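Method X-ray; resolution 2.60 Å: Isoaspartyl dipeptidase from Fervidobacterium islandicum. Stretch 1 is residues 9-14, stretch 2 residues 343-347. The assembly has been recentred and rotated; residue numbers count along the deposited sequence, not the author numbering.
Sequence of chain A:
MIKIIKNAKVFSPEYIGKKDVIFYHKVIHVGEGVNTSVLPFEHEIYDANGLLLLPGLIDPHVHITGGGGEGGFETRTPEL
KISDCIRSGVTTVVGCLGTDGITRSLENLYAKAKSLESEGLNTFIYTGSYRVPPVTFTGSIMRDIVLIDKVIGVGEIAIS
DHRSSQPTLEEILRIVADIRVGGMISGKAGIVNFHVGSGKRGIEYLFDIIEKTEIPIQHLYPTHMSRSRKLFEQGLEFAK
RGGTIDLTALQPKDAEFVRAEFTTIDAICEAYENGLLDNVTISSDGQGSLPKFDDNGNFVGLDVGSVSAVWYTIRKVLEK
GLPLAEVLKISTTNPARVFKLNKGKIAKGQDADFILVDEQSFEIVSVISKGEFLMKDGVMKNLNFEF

Stretch 1 9-14: KVFSPE
Stretch 2 343-347: KGKIA

Two segments of one chain meet here, their touching residues at least 331 positions apart in sequence, over about 220 Å² counting both sides. Residues 9–11 are the end of a strand that begins earlier in the chain, with phi/psi of -84/123, -100/128 and -108/120; beyond them the chain turns through Ser 12 (-100/-9), a cis peptide bond, Pro 13 (-84/-12) and Glu 14 (-54/133). The second segment has no regular secondary structure: Lys 343 (-138/177), Gly 344 (82/-3), Lys 345 (-129/125), Ile 346 (-85/109) and Ala 347 (-175/157). The register is set by Ser 12 and Ile 346, whose CA atoms lie 4.6 Å apart.

One backbone hydrogen bond joins the segments: Ile 346 N donates to Ser 12 O at 2.9 Å, with an angle of 146° at the hydrogen. The same carbonyl receives a CA-H...O contact from Lys 345, its CA 3.2 Å from Ser 12 O with 149° at the hydrogen, so consecutive residues converge on one oxygen.

Ser 12 suits the turn because its small polar side chain can fold back on its own segment. Its CB points sideways to the contact, and chi1 of 67° (p) brings Ser 12 OG to 2.8 Å from Glu 14 O, to which it donates a hydrogen bond. Ser 12 N also donates to Glu 14 O, at 3.0 Å, so that one carbonyl ties the turn together twice around the cis proline. Pro 13, with a C-gamma endo pucker, fits the cis linkage well, since proline pays a smaller penalty for it than other residues; its CD packs 3.5 Å from Gly 344 O. Gly 344 adopts a positive phi, a conformation that by itself favours glycine.

Ile 346 supplies the apolar part of the contact. Its CB points toward the first segment, and chi1 of -45° (m) with chi2 of -157° (t) carries Ile 346 CD1 to 3.9 Å from Phe 11 O and 4.2 Å from Val 10 CG1. Val 10, chi1 174° (t), also points toward its partner; both residues are buried, where branched hydrocarbon side chains are well suited. Phe 11, by contrast, directs its CB away, with chi1 -61° (m) and chi2 76°, and contributes its carbonyl to the contact.

The charged chains stay largely outside. Lys 345 (chi1 -158°, t; chi2 137°; chi3 78°, p; chi4 93°) starts sideways and its end leads away, in keeping with its exposed position. Exposed Glu 14 takes chi1 -79° (m), chi2 160° (t) and chi3 109°.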

# COMPACT_ATOMS: atom_id res chain seq x y z
N LYS A 9 38.27 46.94 6.85
CA LYS A 9 39.05 46.30 5.78
C LYS A 9 38.20 45.14 5.29
O LYS A 9 37.84 44.30 6.08
CB LYS A 9 40.42 45.86 6.31
CG LYS A 9 41.41 46.99 6.57
CD LYS A 9 42.14 46.87 7.89
CE LYS A 9 42.15 48.19 8.63
NZ LYS A 9 43.21 48.23 9.66
N VAL A 10 37.88 45.09 4.01
CA VAL A 10 36.92 44.08 3.50
C VAL A 10 37.67 42.91 2.87
O VAL A 10 38.53 43.16 1.99
CB VAL A 10 35.97 44.76 2.52
CG1 VAL A 10 35.04 43.76 1.86
CG2 VAL A 10 35.22 45.87 3.23
N PHE A 11 37.35 41.68 3.29
CA PHE A 11 37.75 40.44 2.58
C PHE A 11 36.50 39.86 1.93
O PHE A 11 35.55 39.54 2.63
CB PHE A 11 38.39 39.44 3.52
CG PHE A 11 39.66 39.90 4.18
CD1 PHE A 11 39.63 40.80 5.23
CD2 PHE A 11 40.88 39.39 3.78
CE1 PHE A 11 40.80 41.18 5.87
CE2 PHE A 11 42.05 39.78 4.42
CZ PHE A 11 42.01 40.68 5.46
N SER A 12 36.52 39.74 0.62
CA SER A 12 35.31 39.62 -0.22
C SER A 12 35.00 38.17 -0.63
O SER A 12 33.93 37.94 -1.20
CB SER A 12 35.48 40.53 -1.42
OG SER A 12 36.53 40.05 -2.27
N PRO A 13 35.83 37.11 -0.43
CA PRO A 13 37.00 37.06 0.44
C PRO A 13 38.39 37.56 -0.04
O PRO A 13 39.27 37.71 0.82
CB PRO A 13 37.10 35.54 0.70
CG PRO A 13 36.67 34.91 -0.58
CD PRO A 13 35.56 35.81 -1.05
N GLU A 14 38.59 37.82 -1.33
CA GLU A 14 39.81 38.53 -1.83
C GLU A 14 39.94 39.87 -1.08
O GLU A 14 38.93 40.59 -0.97
CB GLU A 14 39.75 38.83 -3.33
CG GLU A 14 40.09 37.64 -4.20
CD GLU A 14 39.59 37.75 -5.64
OE1 GLU A 14 40.42 37.93 -6.55
OE2 GLU A 14 38.35 37.63 -5.84
N LYS A 343 25.98 33.23 -2.07
CA LYS A 343 26.58 33.55 -0.75
C LYS A 343 28.11 33.45 -0.86
O LYS A 343 28.61 33.09 -1.94
CB LYS A 343 26.00 32.60 0.30
CG LYS A 343 24.48 32.63 0.39
CD LYS A 343 23.94 31.97 1.64
CE LYS A 343 22.44 32.11 1.73
NZ LYS A 343 22.04 33.49 2.08
N GLY A 344 28.82 33.76 0.22
CA GLY A 344 30.29 33.58 0.29
C GLY A 344 31.09 34.71 -0.36
O GLY A 344 32.34 34.69 -0.26
N LYS A 345 30.40 35.68 -0.97
CA LYS A 345 31.01 36.81 -1.70
C LYS A 345 30.42 38.13 -1.22
O LYS A 345 29.19 38.29 -1.29
CB LYS A 345 30.81 36.64 -3.21
CG LYS A 345 31.80 37.40 -4.09
CD LYS A 345 32.33 36.60 -5.26
CE LYS A 345 31.35 36.51 -6.41
NZ LYS A 345 31.60 37.59 -7.39
N ILE A 346 31.26 39.07 -0.78
CA ILE A 346 30.84 40.49 -0.61
C ILE A 346 31.01 41.18 -1.96
O ILE A 346 32.16 41.38 -2.37
CB ILE A 346 31.63 41.21 0.48
CG1 ILE A 346 31.75 40.35 1.74
CG2 ILE A 346 30.98 42.56 0.73
CD1 ILE A 346 32.00 41.14 3.00
N ALA A 347 29.89 41.50 -2.61
CA ALA A 347 29.83 42.02 -3.99
C ALA A 347 28.38 42.39 -4.34
O ALA A 347 27.47 41.89 -3.68
CB ALA A 347 30.36 40.99 -4.94